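Local coordinates for CbsA (Xanthomonas oryzae pv. oryzae, PDB 5XYH), which is a family 6 1,4-beta-cellobiosidase (exoglucanase) that cleaves cellobiose from cellulose chains, a cell-wall degrading enzyme of the rice blight bacterium, at residues A306-A311 with G323-R328; W334-G339 with H411-Q416; Q255-S260 with N317-S322; R328-N333 with D393-G398. All coordinates share one frame; numbering follows the deposited sequence.

The four contacts tie loops and helices of the catalytic domain together about 16 to 27 Å from the centre of the chain (centre to centre). Interactions 1 and 3 share helix 316-323: interaction 3 covers one of its sides with a buried, largely van der Waals contact of apolar and small polar side chains, and interaction 1 packs a partly exposed loop on its C-terminal exit; no hydrogen bond crosses either. Interactions 2 and 4 are polar and partly buried, joining the loop before strand 347-351 to the C-terminal region, in one case through helix 411-419 and in the other through the loop ahead of it. Gln337 NE2 to Thr397 O is a probable hydrogen bond between those two, and Arg328 belongs to both interaction 1 and interaction 4.

Interaction 1: A306-A311 with G323-R328; sequences ARPTSA and GRVDRR
Segment 306-311 is loop, while 323-328 starts on the last helical residue and then runs as loop; they approach at Ala311 and Gly323, whose CA atoms are 4.2 Å apart, and diverge slightly to 5.9 Å between the CA atoms of Arg307 and Val325. No hydrogen bond crosses. At the closer end Ser310 O accepts a CA-H...O contact from Gly323 CA at 3.4 Å. Pro308 presses its ring on the chain just beyond, with CG 3.3 Å from Arg324 O and CB beside the Gly323 carbonyl. That same Arg324 O takes a hydrogen bond of 2.9 Å from Arg327 NH1 and lies in the guanidinium plane of Arg327 (1° out of it); NH1 also donates to Asn321 O.

In the fold, the two segments flank helix 316-323, and Arg324 is the first residue to leave helical backbone angles. The loop entering the helix is thus laid over the loop leaving it, and Asn244 ND2 spans both by donating to Pro308 O and Gly323 O.

Arg307 is extended, with CG anti to the backbone N (chi1 173°), and crosses Val325 at a slant. The valine CG1 sits over the centre of the guanidinium face, 3.6 Å from CZ, while Arg307 NH1 donates to Trp302 O and the group makes a cation-pi contact with Tyr422. Further along 323-328, Arg328 grips Asp326 side-on in a salt bridge: NE meets OD1 at 3.1 Å and NH2 meets OD2 at 2.8 Å. The Arg328 backbone N closes an Asx turn on Asp326 OD1.

Interaction 2: W334-G339 with H411-Q416; sequences WCNQSG and HAHFVQ
His413 lays one face of its imidazole over the backbone of Asn336, whose CA is 4.1 Å from the ring centroid and 27° off the ring normal, a CH-pi contact. The ring edge does the polar work: NE2 donates to Gln337 O at 2.7 Å. That oxygen lies close to the ring plane, yet the donor stands 37° above the plane of the carbonyl. A second donor, Gln416 NE2, reaches Gln337 O at 2.9 Å in a nearly straight bond (169°), in the carbonyl plane on a lone pair.

One carbonyl is therefore gripped by two side chains three residues apart on helix 411-419, the last helix of the chain, which docks in this way on the loop ahead of strand 347-351. Phe414 of the same helix packs on helices 17-27 and 33-42.

In Gln416, CG is anti to the backbone N and CD continues extended, carrying the amide toward Gln337 and Ser338. Its OE1 comes 3.4 Å from Ser338 CA, and its NE2 also donates to Ala340 O. Behind the gripped carbonyl, the Gln337 side chain folds back so that NE2 donates to Cys335 O at 2.9 Å, and Cys335 is itself tied to Cys385 by a disulfide.

Interaction 3: Q255-S260 with N317-S322; sequences QPISSS and NTYVNS
Val320 occupies the middle of the contact, its CG2 lodged between Ile257 and Ser260. This methyl is 3.7 Å from Ile257 CB and 3.5 Å from Ser260 OG, and it also touches the carbonyl oxygen of Ile257. With CG1 anti to the backbone N (chi1 160°), the other valine methyl comes beside Ser260 OG as well. To one side, Ile257 CG2 meets Tyr319 CD2 at 3.9 Å, the two side chains crossing at a slant. To the other, Asn317 brings its OD1 against the carbons of Ser260, 3.3 Å from CA and scarcely farther from CB.

The next shell explains these positions. Residues 257-259 form a 3-10 turn directly after the short strand 255-256, and Ile257 O accepts from both Ser260 N and Ser260 OG. The hydroxyl bond, 2.8 Å long, arrives nearly in line with the C=O of Ile257, turning the serine back on its own turn. Asn317 OD1 is likewise engaged, accepting from Thr261 N, so a helix side chain binds the chain just past Ser260. Backbone hydrogen bonds join Ile257 to Leu250 and Ser258 to Trp265. Tyr319 lies further over Leu250, Leu245 and Ile252, so the side of helix 316-323 rests on the small two-stranded hairpin 251-256.

No hydrogen bond links 255-260 to 317-322. The polar groups at the interface, Ser260 OG, Ile257 O and Asn317 OD1, find partners within 255-260 or at Thr261, which is consistent with cohesion between the two segments resting on van der Waals contacts, carbon to carbon and carbon to oxygen.

Interaction 4: R328-N333 with D393-G398; sequences RLHRGN and DGTLTG
The imidazole of His330 and the carboxylate of Asp393 are stacked, their planes only 7° apart. Asp393 CB lies over the same ring face, offset toward the rim and 3.3 Å from His330 NE2, and OD2 stands 3.3 Å from CE1. Both ring nitrogens are engaged at the edge: ND1 accepts from Gly332 N at 2.9 Å, near the ring plane, and NE2 is hydrogen-bonded to a water that donates a weak bond to Asp393 OD1. With ND1 accepting, the backbone N-H of Gly332 helps set how the ring is turned. The charged carboxylate above may polarise the imidazole. Thr395 CG2 approaches the ring obliquely.

His330 opens a type I beta turn that ends at Asn333, whose backbone N returns to His330 O. This turn, in the loop after helix 316-323, meets the loop 393-398 that precedes helix 411-419, joining two parts of the chain 60 residues apart.

At the end of the turn the Asn333 amide faces the other loop. ND2 donates to Leu396 O at 3.0 Å with a bent N-H...O angle of 135°; the donor lies on a carbonyl lone pair, although the oxygen is tilted 31° from the amide plane. Leu396 O also accepts from Thr395 OG1. A second water donates to Asn333 OD1 at 2.6 Å and to Thr395 OG1 at 2.8 Å, bridging the two side chains. Beside this polar cluster, Leu329 CD1 rests 4.0 Å from Leu396 CB and 3.7 Å from Leu396 O. Thr397 OG1 accepts from Ala399 N and bonds to Asp386 O.

Interaction 1: A306-A311 with G323-R328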
loop_
_atom_site.group_PDB
_atom_site.type_symbol
_atom_site.label_atom_id
_atom_site.label_comp_id
_atom_site.label_asym_id
_atom_site.label_seq_id
_atom_site.Cartn_x
_atom_site.Cartn_y
_atom_site.Cartn_z
ATOM N N ALA A 306 7.936 0.158 24.040
ATOM C CA ALA A 306 9.264 -0.401 23.824
ATOM C C ALA A 306 9.986 0.215 22.628
ATOM O O ALA A 306 11.081 -0.242 22.283
ATOM C CB ALA A 306 9.182 -1.928 23.657
ATOM N N ARG A 307 9.409 1.233 21.990
ATOM C CA ARG A 307 10.046 1.859 20.835
ATOM C C ARG A 307 11.400 2.441 21.231
ATOM O O ARG A 307 11.473 3.233 22.187
ATOM C CB ARG A 307 9.164 2.969 20.264
ATOM C CG ARG A 307 9.813 3.797 19.145
ATOM C CD ARG A 307 8.937 5.000 18.832
ATOM N NE ARG A 307 9.473 5.893 17.801
ATOM C CZ ARG A 307 9.248 5.745 16.501
ATOM N NH1 ARG A 307 8.533 4.713 16.071
ATOM N NH2 ARG A 307 9.748 6.616 15.628
ATOM N N PRO A 308 12.477 2.089 20.530
ATOM C CA PRO A 308 13.812 2.575 20.915
ATOM C C PRO A 308 13.928 4.075 20.738
ATOM O O PRO A 308 13.383 4.649 19.794
ATOM C CB PRO A 308 14.760 1.846 19.952
ATOM C CG PRO A 308 13.954 0.749 19.325
ATOM C CD PRO A 308 12.517 1.207 19.351
ATOM N N THR A 309 14.683 4.703 21.640
ATOM C CA THR A 309 14.932 6.136 21.616
ATOM C C THR A 309 16.376 6.471 21.276
ATOM O O THR A 309 16.708 7.656 21.142
ATOM C CB THR A 309 14.574 6.756 22.972
ATOM O OG1 THR A 309 15.260 6.038 23.999
ATOM C CG2 THR A 309 13.067 6.672 23.225
ATOM N N SER A 310 17.232 5.466 21.122
ATOM C CA SER A 310 18.642 5.675 20.816
ATOM C C SER A 310 19.204 4.383 20.238
ATOM O O SER A 310 18.532 3.348 20.215
ATOM C CB SER A 310 19.421 6.093 22.064
ATOM O OG SER A 310 19.487 5.008 22.975
ATOM N N ALA A 311 20.460 4.451 19.788
ATOM C CA ALA A 311 21.184 3.293 19.279
ATOM C C ALA A 311 22.572 3.225 19.903
ATOM O O ALA A 311 23.245 4.249 20.059
ATOM C CB ALA A 311 21.306 3.328 17.757
ATOM N N GLY A 323 18.572 0.136 17.778
ATOM C CA GLY A 323 17.974 1.413 17.432
ATOM C C GLY A 323 16.810 1.415 16.460
ATOM O O GLY A 323 16.019 2.366 16.447
ATOM N N ARG A 324 16.692 0.387 15.624
ATOM C CA ARG A 324 15.637 0.387 14.618
ATOM C C ARG A 324 14.265 0.343 15.277
ATOM O O ARG A 324 14.031 -0.421 16.225
ATOM C CB ARG A 324 15.809 -0.791 13.657
ATOM C CG ARG A 324 15.817 -2.193 14.277
ATOM C CD ARG A 324 16.074 -3.208 13.155
ATOM N NE ARG A 324 16.450 -4.564 13.579
ATOM C CZ ARG A 324 15.604 -5.588 13.643
ATOM N NH1 ARG A 324 14.329 -5.398 13.346
ATOM N NH2 ARG A 324 16.026 -6.799 14.017
ATOM N N VAL A 325 13.350 1.182 14.782
ATOM C CA VAL A 325 11.993 1.115 15.308
ATOM C C VAL A 325 11.207 0.011 14.600
ATOM O O VAL A 325 10.317 -0.592 15.197
ATOM C CB VAL A 325 11.290 2.485 15.223
ATOM C CG1 VAL A 325 12.056 3.514 16.056
ATOM C CG2 VAL A 325 11.146 2.970 13.772
ATOM N N ASP A 326 11.528 -0.287 13.341
ATOM C CA ASP A 326 10.978 -1.471 12.674
ATOM C C ASP A 326 11.542 -2.732 13.337
ATOM O O ASP A 326 12.717 -3.064 13.159
ATOM C CB ASP A 326 11.320 -1.421 11.182
ATOM C CG ASP A 326 10.594 -2.498 10.369
ATOM O OD1 ASP A 326 10.280 -3.580 10.930
ATOM O OD2 ASP A 326 10.343 -2.258 9.166
ATOM N N ARG A 327 10.707 -3.459 14.083
ATOM C CA ARG A 327 11.153 -4.587 14.892
ATOM C C ARG A 327 10.956 -5.945 14.208
ATOM O O ARG A 327 11.043 -6.986 14.874
ATOM C CB ARG A 327 10.428 -4.580 16.241
ATOM C CG ARG A 327 10.534 -3.280 17.033
ATOM C CD ARG A 327 11.986 -2.846 17.208
ATOM N NE ARG A 327 12.773 -3.897 17.851
ATOM C CZ ARG A 327 14.093 -3.863 18.031
ATOM N NH1 ARG A 327 14.813 -2.826 17.602
ATOM N NH2 ARG A 327 14.699 -4.883 18.634
ATOM N N ARG A 328 10.699 -5.962 12.903
ATOM C CA ARG A 328 10.403 -7.216 12.221
ATOM C C ARG A 328 11.617 -8.145 12.212
ATOM O O ARG A 328 12.773 -7.712 12.324
ATOM C CB ARG A 328 9.957 -6.956 10.786
ATOM C CG ARG A 328 8.575 -6.389 10.669
ATOM C CD ARG A 328 8.163 -6.225 9.217
ATOM N NE ARG A 328 8.614 -4.947 8.681
ATOM C CZ ARG A 328 8.352 -4.516 7.449
ATOM N NH1 ARG A 328 7.622 -5.249 6.610
ATOM N NH2 ARG A 328 8.822 -3.332 7.055
#

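Interaction 2: W334-G339 with H411-Q416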
loop_
_atom_site.group_PDB
_atom_site.type_symbol
_atom_site.label_atom_id
_atom_site.label_comp_id
_atom_site.label_asym_id
_atom_site.label_seq_id
_atom_site.Cartn_x
_atom_site.Cartn_y
_atom_site.Cartn_z
ATOM N N TRP A 334 5.654 -9.495 5.373
ATOM C CA TRP A 334 4.632 -8.529 5.021
ATOM C C TRP A 334 3.264 -8.800 5.625
ATOM O O TRP A 334 2.369 -7.966 5.470
ATOM C CB TRP A 334 4.473 -8.488 3.502
ATOM C CG TRP A 334 4.182 -9.859 2.906
ATOM C CD1 TRP A 334 5.097 -10.767 2.465
ATOM C CD2 TRP A 334 2.891 -10.455 2.692
ATOM N NE1 TRP A 334 4.460 -11.891 1.983
ATOM C CE2 TRP A 334 3.106 -11.722 2.107
ATOM C CE3 TRP A 334 1.573 -10.034 2.924
ATOM C CZ2 TRP A 334 2.057 -12.571 1.759
ATOM C CZ3 TRP A 334 0.528 -10.883 2.582
ATOM C CH2 TRP A 334 0.776 -12.135 2.000
ATOM N N CYS A 335 3.049 -9.937 6.279
ATOM C CA CYS A 335 1.688 -10.330 6.609
ATOM C C CYS A 335 1.396 -10.213 8.099
ATOM O O CYS A 335 2.115 -10.791 8.924
ATOM C CB CYS A 335 1.405 -11.756 6.153
ATOM S SG CYS A 335 -0.227 -12.210 6.753
ATOM N N ASN A 336 0.323 -9.486 8.429
ATOM C CA ASN A 336 -0.260 -9.417 9.777
ATOM C C ASN A 336 0.817 -9.254 10.848
ATOM O O ASN A 336 0.913 -10.024 11.802
ATOM C CB ASN A 336 -1.130 -10.651 10.056
ATOM C CG ASN A 336 -2.365 -10.727 9.146
ATOM O OD1 ASN A 336 -2.817 -9.717 8.610
ATOM N ND2 ASN A 336 -2.930 -11.925 9.005
ATOM N N GLN A 337 1.636 -8.218 10.699
ATOM C CA GLN A 337 2.881 -8.193 11.465
ATOM C C GLN A 337 2.623 -7.875 12.938
ATOM O O GLN A 337 1.839 -6.981 13.269
ATOM C CB GLN A 337 3.866 -7.203 10.842
ATOM C CG GLN A 337 4.524 -7.761 9.569
ATOM C CD GLN A 337 5.381 -8.993 9.847
ATOM O OE1 GLN A 337 6.464 -8.893 10.430
ATOM N NE2 GLN A 337 4.904 -10.156 9.417
ATOM N N SER A 338 3.246 -8.653 13.823
ATOM C CA SER A 338 3.119 -8.391 15.247
ATOM C C SER A 338 3.948 -7.166 15.610
ATOM O O SER A 338 4.887 -6.787 14.902
ATOM C CB SER A 338 3.570 -9.598 16.069
ATOM O OG SER A 338 4.912 -9.934 15.786
ATOM N N GLY A 339 3.581 -6.531 16.719
ATOM C CA GLY A 339 4.290 -5.361 17.174
ATOM C C GLY A 339 4.032 -4.099 16.371
ATOM O O GLY A 339 4.306 -3.001 16.860
ATOM N N HIS A 411 -9.517 -8.644 14.736
ATOM C CA HIS A 411 -9.639 -7.895 15.986
ATOM C C HIS A 411 -8.323 -7.828 16.758
ATOM O O HIS A 411 -7.942 -6.757 17.251
ATOM C CB HIS A 411 -10.743 -8.512 16.849
ATOM C CG HIS A 411 -10.881 -7.876 18.197
ATOM N ND1 HIS A 411 -11.373 -6.600 18.370
ATOM C CD2 HIS A 411 -10.598 -8.343 19.436
ATOM C CE1 HIS A 411 -11.376 -6.302 19.656
ATOM N NE2 HIS A 411 -10.919 -7.344 20.326
ATOM N N ALA A 412 -7.598 -8.948 16.864
ATOM C CA ALA A 412 -6.367 -8.936 17.654
ATOM C C ALA A 412 -5.307 -8.023 17.037
ATOM O O ALA A 412 -4.632 -7.280 17.757
ATOM C CB ALA A 412 -5.823 -10.351 17.825
ATOM N N HIS A 413 -5.146 -8.060 15.711
ATOM C CA HIS A 413 -4.214 -7.131 15.058
ATOM C C HIS A 413 -4.647 -5.683 15.247
ATOM O O HIS A 413 -3.806 -4.777 15.367
ATOM C CB HIS A 413 -4.108 -7.445 13.568
ATOM C CG HIS A 413 -2.809 -7.027 12.954
ATOM N ND1 HIS A 413 -2.717 -6.537 11.671
ATOM C CD2 HIS A 413 -1.546 -7.045 13.441
ATOM C CE1 HIS A 413 -1.455 -6.262 11.393
ATOM N NE2 HIS A 413 -0.720 -6.572 12.448
ATOM N N PHE A 414 -5.957 -5.438 15.236
ATOM C CA PHE A 414 -6.455 -4.075 15.355
ATOM C C PHE A 414 -6.092 -3.477 16.706
ATOM O O PHE A 414 -5.518 -2.387 16.780
ATOM C CB PHE A 414 -7.965 -4.039 15.158
ATOM C CG PHE A 414 -8.532 -2.653 15.154
ATOM C CD1 PHE A 414 -8.107 -1.723 14.214
ATOM C CD2 PHE A 414 -9.496 -2.278 16.083
ATOM C CE1 PHE A 414 -8.640 -0.426 14.191
ATOM C CE2 PHE A 414 -10.030 -0.977 16.075
ATOM C CZ PHE A 414 -9.600 -0.057 15.130
ATOM N N VAL A 415 -6.442 -4.181 17.788
ATOM C CA VAL A 415 -6.099 -3.725 19.130
ATOM C C VAL A 415 -4.609 -3.453 19.235
ATOM O O VAL A 415 -4.182 -2.433 19.793
ATOM C CB VAL A 415 -6.547 -4.768 20.166
ATOM C CG1 VAL A 415 -5.979 -4.415 21.552
ATOM C CG2 VAL A 415 -8.080 -4.893 20.164
ATOM N N GLN A 416 -3.792 -4.356 18.691
ATOM C CA GLN A 416 -2.346 -4.164 18.719
ATOM C C GLN A 416 -1.945 -2.901 17.948
ATOM O O GLN A 416 -1.173 -2.073 18.446
ATOM C CB GLN A 416 -1.652 -5.411 18.152
ATOM C CG GLN A 416 -0.171 -5.238 17.846
ATOM C CD GLN A 416 0.333 -6.195 16.746
ATOM O OE1 GLN A 416 0.277 -7.419 16.892
ATOM N NE2 GLN A 416 0.815 -5.627 15.644
#

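Interaction 3: Q255-S260 with N317-S322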
loop_
_atom_site.group_PDB
_atom_site.type_symbol
_atom_site.label_atom_id
_atom_site.label_comp_id
_atom_site.label_asym_id
_atom_site.label_seq_id
_atom_site.Cartn_x
_atom_site.Cartn_y
_atom_site.Cartn_z
ATOM N N GLN A 255 32.624 -1.373 9.471
ATOM C CA GLN A 255 31.600 -1.716 8.494
ATOM C C GLN A 255 30.419 -0.765 8.622
ATOM O O GLN A 255 30.070 -0.354 9.739
ATOM C CB GLN A 255 31.100 -3.160 8.669
ATOM C CG GLN A 255 32.169 -4.242 8.512
ATOM C CD GLN A 255 32.763 -4.299 7.119
ATOM O OE1 GLN A 255 32.091 -4.011 6.121
ATOM N NE2 GLN A 255 34.038 -4.676 7.043
ATOM N N PRO A 256 29.783 -0.406 7.505
ATOM C CA PRO A 256 28.628 0.499 7.570
ATOM C C PRO A 256 27.417 -0.217 8.137
ATOM O O PRO A 256 27.202 -1.402 7.882
ATOM C CB PRO A 256 28.401 0.884 6.106
ATOM C CG PRO A 256 28.874 -0.303 5.343
ATOM C CD PRO A 256 30.065 -0.838 6.124
ATOM N N ILE A 257 26.598 0.524 8.889
ATOM C CA ILE A 257 25.441 -0.103 9.513
ATOM C C ILE A 257 24.456 -0.609 8.473
ATOM O O ILE A 257 23.640 -1.484 8.778
ATOM C CB ILE A 257 24.749 0.848 10.502
ATOM C CG1 ILE A 257 24.320 2.148 9.812
ATOM C CG2 ILE A 257 25.661 1.099 11.713
ATOM C CD1 ILE A 257 23.359 2.961 10.653
ATOM N N SER A 258 24.516 -0.083 7.241
ATOM C CA SER A 258 23.700 -0.615 6.156
ATOM C C SER A 258 24.000 -2.081 5.884
ATOM O O SER A 258 23.160 -2.778 5.303
ATOM C CB SER A 258 23.931 0.193 4.884
ATOM O OG SER A 258 25.291 0.073 4.488
ATOM N N SER A 259 25.178 -2.562 6.287
ATOM C CA SER A 259 25.571 -3.947 6.080
ATOM C C SER A 259 25.147 -4.854 7.223
ATOM O O SER A 259 25.501 -6.040 7.218
ATOM C CB SER A 259 27.084 -4.048 5.893
ATOM O OG SER A 259 27.745 -3.934 7.146
ATOM N N SER A 260 24.411 -4.334 8.203
ATOM C CA SER A 260 23.860 -5.191 9.245
ATOM C C SER A 260 22.975 -6.269 8.631
ATOM O O SER A 260 22.495 -6.148 7.494
ATOM C CB SER A 260 23.034 -4.370 10.234
ATOM O OG SER A 260 22.016 -3.674 9.525
ATOM N N ASN A 317 25.431 -5.005 13.989
ATOM C CA ASN A 317 24.176 -5.682 14.305
ATOM C C ASN A 317 23.624 -5.220 15.648
ATOM O O ASN A 317 22.438 -4.884 15.758
ATOM C CB ASN A 317 24.368 -7.198 14.292
ATOM C CG ASN A 317 24.426 -7.755 12.891
ATOM O OD1 ASN A 317 23.955 -7.122 11.943
ATOM N ND2 ASN A 317 24.978 -8.957 12.749
ATOM N N THR A 318 24.465 -5.205 16.687
ATOM C CA THR A 318 23.993 -4.725 17.983
ATOM C C THR A 318 23.457 -3.310 17.857
ATOM O O THR A 318 22.387 -2.991 18.385
ATOM C CB THR A 318 25.118 -4.782 19.019
ATOM O OG1 THR A 318 25.587 -6.129 19.143
ATOM C CG2 THR A 318 24.629 -4.297 20.384
ATOM N N TYR A 319 24.181 -2.463 17.124
ATOM C CA TYR A 319 23.794 -1.062 16.974
ATOM C C TYR A 319 22.449 -0.932 16.279
ATOM O O TYR A 319 21.530 -0.305 16.805
ATOM C CB TYR A 319 24.868 -0.314 16.191
ATOM C CG TYR A 319 24.712 1.197 16.192
ATOM C CD1 TYR A 319 25.282 1.976 17.196
ATOM C CD2 TYR A 319 24.031 1.852 15.169
ATOM C CE1 TYR A 319 25.153 3.365 17.188
ATOM C CE2 TYR A 319 23.897 3.232 15.155
ATOM C CZ TYR A 319 24.459 3.985 16.164
ATOM O OH TYR A 319 24.338 5.362 16.148
ATOM N N VAL A 320 22.325 -1.525 15.089
ATOM C CA VAL A 320 21.094 -1.426 14.303
ATOM C C VAL A 320 19.919 -2.026 15.069
ATOM O O VAL A 320 18.845 -1.418 15.169
ATOM C CB VAL A 320 21.292 -2.105 12.932
ATOM C CG1 VAL A 320 19.951 -2.472 12.288
ATOM C CG2 VAL A 320 22.116 -1.200 12.006
ATOM N N ASN A 321 20.109 -3.224 15.638
ATOM C CA ASN A 321 19.012 -3.876 16.359
ATOM C C ASN A 321 18.633 -3.127 17.633
ATOM O O ASN A 321 17.482 -3.197 18.067
ATOM C CB ASN A 321 19.362 -5.334 16.689
ATOM C CG ASN A 321 19.516 -6.187 15.450
ATOM O OD1 ASN A 321 18.977 -5.857 14.387
ATOM N ND2 ASN A 321 20.252 -7.295 15.572
ATOM N N SER A 322 19.576 -2.414 18.253
ATOM C CA SER A 322 19.188 -1.596 19.394
ATOM C C SER A 322 18.328 -0.417 18.966
ATOM O O SER A 322 17.422 -0.016 19.702
ATOM C CB SER A 322 20.423 -1.088 20.143
ATOM O OG SER A 322 21.056 -0.034 19.441
#

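Interaction 4: R328-N333 with D393-G398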
loop_
_atom_site.group_PDB
_atom_site.type_symbol
_atom_site.label_atom_id
_atom_site.label_comp_id
_atom_site.label_asym_id
_atom_site.label_seq_id
_atom_site.Cartn_x
_atom_site.Cartn_y
_atom_site.Cartn_z
ATOM N N ARG A 328 10.699 -5.962 12.903
ATOM C CA ARG A 328 10.403 -7.216 12.221
ATOM C C ARG A 328 11.617 -8.145 12.212
ATOM O O ARG A 328 12.773 -7.712 12.324
ATOM C CB ARG A 328 9.957 -6.956 10.786
ATOM C CG ARG A 328 8.575 -6.389 10.669
ATOM C CD ARG A 328 8.163 -6.225 9.217
ATOM N NE ARG A 328 8.614 -4.947 8.681
ATOM C CZ ARG A 328 8.352 -4.516 7.449
ATOM N NH1 ARG A 328 7.622 -5.249 6.610
ATOM N NH2 ARG A 328 8.822 -3.332 7.055
ATOM N N LEU A 329 11.339 -9.446 12.050
ATOM C CA LEU A 329 12.417 -10.429 11.964
ATOM C C LEU A 329 13.210 -10.277 10.667
ATOM O O LEU A 329 14.400 -10.635 10.615
ATOM C CB LEU A 329 11.841 -11.845 12.080
ATOM C CG LEU A 329 11.010 -12.102 13.343
ATOM C CD1 LEU A 329 10.335 -13.462 13.266
ATOM C CD2 LEU A 329 11.903 -12.009 14.580
ATOM N N HIS A 330 12.573 -9.740 9.628
ATOM C CA HIS A 330 13.140 -9.619 8.296
ATOM C C HIS A 330 12.274 -8.625 7.547
ATOM O O HIS A 330 11.048 -8.663 7.670
ATOM C CB HIS A 330 13.150 -10.974 7.572
ATOM C CG HIS A 330 14.017 -11.012 6.355
ATOM N ND1 HIS A 330 13.647 -10.438 5.159
ATOM C CD2 HIS A 330 15.236 -11.560 6.148
ATOM C CE1 HIS A 330 14.606 -10.614 4.270
ATOM N NE2 HIS A 330 15.582 -11.293 4.845
ATOM N N ARG A 331 12.900 -7.732 6.778
ATOM C CA ARG A 331 12.106 -6.739 6.060
ATOM C C ARG A 331 11.192 -7.365 5.004
ATOM O O ARG A 331 10.276 -6.692 4.522
ATOM C CB ARG A 331 13.047 -5.681 5.442
ATOM C CG ARG A 331 13.967 -5.025 6.486
ATOM C CD ARG A 331 14.815 -3.918 5.903
ATOM N NE ARG A 331 14.031 -2.703 5.763
ATOM C CZ ARG A 331 14.303 -1.728 4.899
ATOM N NH1 ARG A 331 15.352 -1.811 4.092
ATOM N NH2 ARG A 331 13.519 -0.662 4.848
ATOM N N GLY A 332 11.390 -8.634 4.656
ATOM C CA GLY A 332 10.517 -9.303 3.705
ATOM C C GLY A 332 9.207 -9.817 4.270
ATOM O O GLY A 332 8.365 -10.294 3.500
ATOM N N ASN A 333 9.019 -9.729 5.585
ATOM C CA ASN A 333 7.807 -10.218 6.244
ATOM C C ASN A 333 6.701 -9.171 6.129
ATOM O O ASN A 333 6.767 -8.107 6.755
ATOM C CB ASN A 333 8.092 -10.535 7.705
ATOM C CG ASN A 333 9.005 -11.730 7.873
ATOM O OD1 ASN A 333 9.223 -12.501 6.939
ATOM N ND2 ASN A 333 9.531 -11.897 9.067
ATOM N N ASP A 393 14.092 -16.681 3.353
ATOM C CA ASP A 393 15.110 -15.811 3.920
ATOM C C ASP A 393 15.623 -16.317 5.252
ATOM O O ASP A 393 16.515 -15.692 5.835
ATOM C CB ASP A 393 14.568 -14.385 4.056
ATOM C CG ASP A 393 14.478 -13.694 2.719
ATOM O OD1 ASP A 393 15.457 -13.801 1.953
ATOM O OD2 ASP A 393 13.451 -13.063 2.415
ATOM N N GLY A 394 15.093 -17.436 5.732
ATOM C CA GLY A 394 15.651 -18.102 6.887
ATOM C C GLY A 394 15.168 -17.611 8.228
ATOM O O GLY A 394 15.831 -17.876 9.234
ATOM N N THR A 395 14.040 -16.906 8.288
ATOM C CA THR A 395 13.434 -16.530 9.559
ATOM C C THR A 395 11.972 -16.954 9.572
ATOM O O THR A 395 11.401 -17.327 8.548
ATOM C CB THR A 395 13.507 -15.015 9.815
ATOM O OG1 THR A 395 12.556 -14.356 8.974
ATOM C CG2 THR A 395 14.914 -14.456 9.540
ATOM N N LEU A 396 11.351 -16.844 10.738
ATOM C CA LEU A 396 9.914 -17.020 10.798
ATOM C C LEU A 396 9.223 -15.790 10.203
ATOM O O LEU A 396 9.857 -14.777 9.885
ATOM C CB LEU A 396 9.463 -17.268 12.236
ATOM C CG LEU A 396 9.889 -18.610 12.861
ATOM C CD1 LEU A 396 9.187 -18.786 14.198
ATOM C CD2 LEU A 396 9.612 -19.781 11.926
ATOM N N THR A 397 7.902 -15.884 10.055
ATOM C CA THR A 397 7.161 -14.862 9.326
ATOM C C THR A 397 6.829 -13.634 10.174
ATOM O O THR A 397 6.561 -12.560 9.620
ATOM C CB THR A 397 5.848 -15.442 8.798
ATOM O OG1 THR A 397 5.080 -15.946 9.896
ATOM C CG2 THR A 397 6.095 -16.546 7.794
ATOM N N GLY A 398 6.770 -13.772 11.498
ATOM C CA GLY A 398 6.253 -12.700 12.331
ATOM C C GLY A 398 4.758 -12.453 12.225
ATOM O O GLY A 398 4.258 -11.496 12.822
HETATM O O HOH W 1 18.000 -12.685 3.878
HETATM O O HOH W 2 11.414 -13.777 6.482
#